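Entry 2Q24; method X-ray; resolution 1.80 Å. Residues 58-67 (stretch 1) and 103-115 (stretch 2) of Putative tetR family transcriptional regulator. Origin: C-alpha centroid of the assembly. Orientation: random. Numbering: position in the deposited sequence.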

ATOM      1  N   ARG B  58       2.439  21.984   3.270  1.00 30.81           N
ATOM      2  CA  ARG B  58       2.414  21.620   1.862  1.00 30.17           C
ATOM      3  C   ARG B  58       3.002  20.223   1.656  1.00 29.09           C
ATOM      4  O   ARG B  58       2.461  19.411   0.883  1.00 27.71           O
ATOM      5  CB  ARG B  58       3.211  22.647   1.053  1.00 30.61           C
ATOM      6  CG  ARG B  58       3.151  22.429  -0.435  1.00 31.70           C
ATOM      7  CD  ARG B  58       4.150  23.331  -1.144  1.00 37.34           C
ATOM      8  NE  ARG B  58       3.564  24.652  -1.401  1.00 43.26           N
ATOM      9  CZ  ARG B  58       3.044  25.021  -2.577  1.00 44.43           C
ATOM     10  NH1 ARG B  58       3.057  24.187  -3.617  1.00 44.35           N
ATOM     11  NH2 ARG B  58       2.524  26.229  -2.719  1.00 46.38           N
ATOM     12  N   GLU B  59       4.117  19.938   2.334  1.00 28.26           N
ATOM     13  CA  GLU B  59       4.723  18.610   2.176  1.00 28.72           C
ATOM     14  C   GLU B  59       3.853  17.464   2.716  1.00 27.40           C
ATOM     15  O   GLU B  59       3.899  16.345   2.193  1.00 26.67           O
ATOM     16  CB  GLU B  59       6.184  18.517   2.661  1.00 30.47           C
ATOM     17  CG  GLU B  59       6.727  19.541   3.596  1.00 34.63           C
ATOM     18  CD  GLU B  59       6.621  20.978   3.105  1.00 39.39           C
ATOM     19  OE1 GLU B  59       7.351  21.396   2.178  1.00 40.95           O
ATOM     20  OE2 GLU B  59       5.797  21.694   3.684  1.00 39.51           O
ATOM     21  N   ALA B  60       3.052  17.743   3.739  1.00 25.26           N
ATOM     22  CA  ALA B  60       2.139  16.717   4.240  1.00 26.26           C
ATOM     23  C   ALA B  60       1.050  16.433   3.180  1.00 24.99           C
ATOM     24  O   ALA B  60       0.654  15.279   2.968  1.00 24.89           O
ATOM     25  CB  ALA B  60       1.547  17.140   5.514  1.00 25.85           C
ATOM     26  N   LEU B  61       0.585  17.492   2.527  1.00 24.57           N
ATOM     27  CA  LEU B  61      -0.381  17.356   1.402  1.00 23.03           C
ATOM     28  C   LEU B  61       0.202  16.558   0.253  1.00 23.26           C
ATOM     29  O   LEU B  61      -0.429  15.629  -0.247  1.00 23.15           O
ATOM     30  CB  LEU B  61      -0.901  18.735   0.920  1.00 23.17           C
ATOM     31  CG  LEU B  61      -1.983  18.669  -0.160  1.00 24.57           C
ATOM     32  CD1 LEU B  61      -3.200  17.866   0.353  1.00 23.20           C
ATOM     33  CD2 LEU B  61      -2.399  20.083  -0.655  1.00 23.18           C
ATOM     34  N   ILE B  62       1.412  16.905  -0.176  1.00 22.93           N
ATOM     35  CA  ILE B  62       2.078  16.176  -1.271  1.00 22.51           C
ATOM     36  C   ILE B  62       2.248  14.706  -0.914  1.00 22.32           C
ATOM     37  O   ILE B  62       1.886  13.834  -1.700  1.00 22.49           O
ATOM     38  CB  ILE B  62       3.482  16.784  -1.529  1.00 22.72           C
ATOM     39  CG1 ILE B  62       3.319  18.197  -2.113  1.00 22.84           C
ATOM     40  CG2 ILE B  62       4.304  15.904  -2.496  1.00 23.88           C
ATOM     41  CD1 ILE B  62       4.564  19.076  -1.918  1.00 21.62           C
ATOM     42  N   GLU B  63       2.781  14.431   0.276  1.00 22.47           N
ATOM     43  CA  GLU B  63       2.963  13.015   0.701  1.00 22.92           C
ATOM     44  C   GLU B  63       1.659  12.232   0.717  1.00 23.02           C
ATOM     45  O   GLU B  63       1.571  11.126   0.148  1.00 22.90           O
ATOM     46  CB  GLU B  63       3.645  12.922   2.076  1.00 24.40           C
ATOM     47  CG  GLU B  63       3.660  11.480   2.548  1.00 25.87           C
ATOM     48  CD  GLU B  63       4.432  11.238   3.796  1.00 32.49           C
ATOM     49  OE1 GLU B  63       5.303  12.053   4.147  1.00 33.73           O
ATOM     50  OE2 GLU B  63       4.117  10.214   4.446  1.00 34.69           O
ATOM     51  N   ALA B  64       0.639  12.776   1.383  1.00 23.76           N
ATOM     52  CA  ALA B  64      -0.699  12.132   1.413  1.00 25.30           C
ATOM     53  C   ALA B  64      -1.303  11.891   0.015  1.00 24.60           C
ATOM     54  O   ALA B  64      -1.872  10.821  -0.263  1.00 24.04           O
ATOM     55  CB  ALA B  64      -1.662  12.964   2.257  1.00 25.74           C
ATOM     56  N   ALA B  65      -1.159  12.879  -0.870  1.00 24.25           N
ATOM     57  CA  ALA B  65      -1.639  12.777  -2.264  1.00 23.86           C
ATOM     58  C   ALA B  65      -0.953  11.641  -3.004  1.00 24.48           C
ATOM     59  O   ALA B  65      -1.643  10.803  -3.647  1.00 24.72           O
ATOM     60  CB  ALA B  65      -1.420  14.058  -3.021  1.00 24.42           C
ATOM     61  N   TYR B  66       0.384  11.596  -2.900  1.00 23.39           N
ATOM     62  CA  TYR B  66       1.140  10.496  -3.509  1.00 22.94           C
ATOM     63  C   TYR B  66       0.695   9.131  -2.935  1.00 22.74           C
ATOM     64  O   TYR B  66       0.455   8.192  -3.702  1.00 23.70           O
ATOM     65  CB  TYR B  66       2.670  10.700  -3.362  1.00 22.80           C
ATOM     66  CG  TYR B  66       3.458   9.552  -3.996  1.00 24.13           C
ATOM     67  CD1 TYR B  66       3.667   9.480  -5.404  1.00 28.04           C
ATOM     68  CD2 TYR B  66       3.994   8.542  -3.197  1.00 25.64           C
ATOM     69  CE1 TYR B  66       4.386   8.416  -5.952  1.00 28.23           C
ATOM     70  CE2 TYR B  66       4.712   7.503  -3.744  1.00 27.34           C
ATOM     71  CZ  TYR B  66       4.881   7.441  -5.109  1.00 28.50           C
ATOM     72  OH  TYR B  66       5.579   6.375  -5.626  1.00 32.71           O
ATOM     73  N   ARG B  67       0.601   9.014  -1.612  1.00 22.81           N
ATOM     74  CA  ARG B  67       0.246   7.743  -0.992  1.00 23.77           C
ATOM     75  C   ARG B  67      -1.144   7.313  -1.373  1.00 25.13           C
ATOM     76  O   ARG B  67      -1.424   6.118  -1.551  1.00 24.72           O
ATOM     77  CB  ARG B  67       0.338   7.881   0.531  1.00 24.94           C
ATOM     78  CG  ARG B  67       1.775   7.966   1.004  1.00 23.77           C
ATOM     79  CD  ARG B  67       1.886   8.198   2.526  1.00 24.58           C
ATOM     80  NE  ARG B  67       1.339   7.084   3.302  1.00 27.06           N
ATOM     81  CZ  ARG B  67       1.422   6.973   4.614  1.00 25.52           C
ATOM     82  NH1 ARG B  67       2.019   7.944   5.316  1.00 24.41           N
ATOM     83  NH2 ARG B  67       0.896   5.913   5.227  1.00 25.25           N
ATOM     84  N   ALA B 103       1.972  10.853 -13.426  1.00 28.39           N
ATOM     85  CA  ALA B 103       1.775  11.754 -12.274  1.00 28.30           C
ATOM     86  C   ALA B 103       3.018  11.843 -11.376  1.00 28.64           C
ATOM     87  O   ALA B 103       3.473  12.967 -11.019  1.00 29.90           O
ATOM     88  CB  ALA B 103       0.537  11.356 -11.488  1.00 28.19           C
ATOM     89  N   LYS B 104       3.612  10.687 -11.075  1.00 27.81           N
ATOM     90  CA  LYS B 104       4.858  10.608 -10.298  1.00 28.43           C
ATOM     91  C   LYS B 104       5.933  11.474 -10.950  1.00 28.52           C
ATOM     92  O   LYS B 104       6.601  12.292 -10.282  1.00 27.95           O
ATOM     93  CB  LYS B 104       5.339   9.156 -10.233  1.00 28.31           C
ATOM     94  CG  LYS B 104       6.502   8.937  -9.271  1.00 31.46           C
ATOM     95  CD  LYS B 104       6.913   7.493  -9.271  1.00 35.20           C
ATOM     96  CE  LYS B 104       7.986   7.228  -8.245  1.00 37.27           C
ATOM     97  NZ  LYS B 104       9.261   7.833  -8.656  1.00 40.42           N
ATOM     98  N   LEU B 105       6.091  11.319 -12.269  1.00 29.17           N
ATOM     99  CA  LEU B 105       7.132  12.084 -12.988  1.00 30.70           C
ATOM    100  C   LEU B 105       6.813  13.559 -12.936  1.00 30.13           C
ATOM    101  O   LEU B 105       7.705  14.380 -12.750  1.00 30.77           O
ATOM    102  CB  LEU B 105       7.261  11.592 -14.442  1.00 31.04           C
ATOM    103  CG  LEU B 105       8.382  12.193 -15.305  1.00 35.45           C
ATOM    104  CD1 LEU B 105       9.697  11.413 -15.055  1.00 37.56           C
ATOM    105  CD2 LEU B 105       7.936  12.017 -16.727  1.00 40.11           C
ATOM    106  N   GLY B 106       5.540  13.912 -13.113  1.00 30.09           N
ATOM    107  CA  GLY B 106       5.112  15.307 -13.045  1.00 30.43           C
ATOM    108  C   GLY B 106       5.263  15.943 -11.672  1.00 31.10           C
ATOM    109  O   GLY B 106       5.517  17.147 -11.568  1.00 30.21           O
HETATM  110  N   MSE B 107       5.119  15.139 -10.620  1.00 30.52           N
HETATM  111  CA  MSE B 107       5.253  15.603  -9.230  1.00 31.26           C
HETATM  112  C   MSE B 107       6.691  15.601  -8.727  1.00 30.84           C
HETATM  113  O   MSE B 107       6.914  15.727  -7.534  1.00 30.92           O
HETATM  114  CB  MSE B 107       4.434  14.706  -8.303  1.00 30.50           C
HETATM  115  CG  MSE B 107       2.955  14.911  -8.403  1.00 32.71           C
HETATM  116 SE   MSE B 107       2.051  13.633  -7.204  1.00 41.08          SE
HETATM  117  CE  MSE B 107       2.403  14.575  -5.465  1.00 36.36           C
ATOM    118  N   ALA B 108       7.653  15.425  -9.632  1.00 30.35           N
ATOM    119  CA  ALA B 108       9.053  15.194  -9.259  1.00 30.70           C
ATOM    120  C   ALA B 108       9.582  16.270  -8.282  1.00 30.44           C
ATOM    121  O   ALA B 108      10.185  15.946  -7.248  1.00 30.71           O
ATOM    122  CB  ALA B 108       9.929  15.150 -10.522  1.00 30.32           C
ATOM    123  N   ASP B 109       9.343  17.535  -8.605  1.00 31.07           N
ATOM    124  CA  ASP B 109       9.822  18.640  -7.735  1.00 31.69           C
ATOM    125  C   ASP B 109       9.115  18.632  -6.369  1.00 31.11           C
ATOM    126  O   ASP B 109       9.742  18.926  -5.334  1.00 31.51           O
ATOM    127  CB  ASP B 109       9.605  20.009  -8.382  1.00 31.63           C
ATOM    128  CG  ASP B 109      10.536  20.275  -9.559  1.00 36.05           C
ATOM    129  OD1 ASP B 109      11.484  19.481  -9.811  1.00 40.58           O
ATOM    130  OD2 ASP B 109      10.310  21.298 -10.240  1.00 41.04           O
ATOM    131  N   ALA B 110       7.812  18.345  -6.374  1.00 30.51           N
ATOM    132  CA  ALA B 110       7.028  18.346  -5.140  1.00 30.59           C
ATOM    133  C   ALA B 110       7.487  17.208  -4.235  1.00 30.77           C
ATOM    134  O   ALA B 110       7.662  17.406  -3.029  1.00 30.21           O
ATOM    135  CB  ALA B 110       5.517  18.254  -5.437  1.00 31.34           C
ATOM    136  N   LEU B 111       7.688  16.017  -4.823  1.00 30.49           N
ATOM    137  CA  LEU B 111       8.177  14.856  -4.081  1.00 31.19           C
ATOM    138  C   LEU B 111       9.575  15.106  -3.498  1.00 31.66           C
ATOM    139  O   LEU B 111       9.852  14.748  -2.363  1.00 32.07           O
ATOM    140  CB  LEU B 111       8.144  13.599  -4.956  1.00 30.64           C
ATOM    141  CG  LEU B 111       6.721  13.105  -5.299  1.00 31.40           C
ATOM    142  CD1 LEU B 111       6.740  12.091  -6.492  1.00 30.48           C
ATOM    143  CD2 LEU B 111       5.954  12.489  -4.077  1.00 30.92           C
ATOM    144  N   ARG B 112      10.440  15.730  -4.289  1.00 32.51           N
ATOM    145  CA  ARG B 112      11.763  16.207  -3.817  1.00 34.19           C
ATOM    146  C   ARG B 112      11.673  17.073  -2.554  1.00 33.88           C
ATOM    147  O   ARG B 112      12.489  16.929  -1.642  1.00 34.19           O
ATOM    148  CB  ARG B 112      12.414  17.037  -4.907  1.00 35.09           C
ATOM    149  CG  ARG B 112      13.881  16.714  -5.177  1.00 39.80           C
ATOM    150  CD  ARG B 112      13.977  15.603  -6.250  1.00 46.32           C
ATOM    151  NE  ARG B 112      13.460  15.969  -7.588  1.00 49.81           N
ATOM    152  CZ  ARG B 112      13.501  17.190  -8.143  1.00 49.13           C
ATOM    153  NH1 ARG B 112      14.034  18.227  -7.496  1.00 50.69           N
ATOM    154  NH2 ARG B 112      12.998  17.377  -9.360  1.00 48.01           N
ATOM    155  N   ALA B 113      10.680  17.958  -2.505  1.00 33.02           N
ATOM    156  CA  ALA B 113      10.519  18.916  -1.401  1.00 31.85           C
ATOM    157  C   ALA B 113      10.044  18.222  -0.118  1.00 31.72           C
ATOM    158  O   ALA B 113      10.355  18.662   1.000  1.00 30.60           O
ATOM    159  CB  ALA B 113       9.560  20.017  -1.798  1.00 31.99           C
ATOM    160  N   VAL B 114       9.305  17.127  -0.279  1.00 30.44           N
ATOM    161  CA  VAL B 114       8.963  16.309   0.870  1.00 30.34           C
ATOM    162  C   VAL B 114      10.249  15.682   1.468  1.00 30.91           C
ATOM    163  O   VAL B 114      10.442  15.714   2.696  1.00 30.47           O
ATOM    164  CB  VAL B 114       7.961  15.195   0.512  1.00 30.28           C
ATOM    165  CG1 VAL B 114       7.664  14.340   1.727  1.00 29.14           C
ATOM    166  CG2 VAL B 114       6.670  15.788  -0.035  1.00 30.14           C
ATOM    167  N   VAL B 115      11.099  15.128   0.609  1.00 30.63           N
ATOM    168  CA  VAL B 115      12.382  14.587   1.043  1.00 31.77           C
ATOM    169  C   VAL B 115      13.208  15.641   1.772  1.00 32.29           C
ATOM    170  O   VAL B 115      13.666  15.419   2.892  1.00 32.46           O
ATOM    171  CB  VAL B 115      13.195  14.043  -0.147  1.00 31.58           C
ATOM    172  CG1 VAL B 115      14.546  13.529   0.326  1.00 33.34           C
ATOM    173  CG2 VAL B 115      12.420  12.946  -0.861  1.00 30.82           C
TER

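I62 forms the apolar centre of the contact between these two stretches of a putative TetR-family regulator. Its CA-to-CB bond points toward the second stretch, and with chi1 at m and chi2 at t its methyl groups reach four residues there. I62 CG2 lies 3.4 Å from CG2 of V114, the tightest side-chain approach in the interface, and also meets CE of M107 at 3.8 Å and CD2 of L111 at 4.1 Å. I62 CD1 rests 3.7 Å from A110 CB, which I62 CG2 also approaches, at 4.0 Å. I62 CD1 is also 3.7 Å from A110 O, so the isoleucine packs on the backbone as well as on the methyl. These contacts are van der Waals packing, and no hydrogen bond or salt bridge joins the two stretches.

The backbones explain the pattern. Residues 58-67 are helical throughout; the second stretch is helical at 103-106 and again at 108-115, with M107 between. Helix 58-67 crosses helix 108-115 at -118°, with an axial approach of 9.0 Å, so the chains run obliquely and more nearly antiparallel than parallel. E59 accordingly faces V114 (CA to CA, 5.0 Å), I62 faces A110 (CA to CA, 6.6 Å) and Y66 lies nearest K104 (CA to CA, 7.7 Å). Contact residues on the first helix recur at spacings of three and four, as expected for one face of a helix.

M107 is a selenomethionine that leaves helical phi/psi after the first segment and occupies the N-cap position of the next. The two segments remain linked by backbone hydrogen bonds, M107 N to A103 O (2.8 Å) before it and L111 N to M107 O (2.8 Å) after it. Its side chain, m, t, p along the chi angles, places M107 CE against both I62 and Y66, 3.8 Å from I62 CG2 and 4.4 Å from Y66 CB.

Y66 extends the apolar surface with its CB, which packs 3.8 Å from CD2 of L111. The CA-to-CB bond of L111 points sideways, but the end of its side chain comes nearer. The Y66 ring lies oblique to L111 CD2 and to K104 CG. At the ring's far end, Y66 OH approaches K104 CE at 3.7 Å, so the lysine contributes aliphatic carbon here; the hydroxyl is hydrogen-bonded elsewhere in the structure.

Near V114 the contact becomes polar at its margin. E59 O lies 3.6 Å from V114 CG2, and E59 CB is 3.9 Å from that same methyl, so the backbone and the root of the glutamate pack against the valine. E59 OE1 stays 4.2 Å from A113 O, two oxygens with no bond between them. E63 OE1 only skirts V114 CG1 at 4.1 Å, while E63 OE2 accepts a hydrogen bond from R67 NH1 (3.2 Å) in a salt bridge one turn along its own helix.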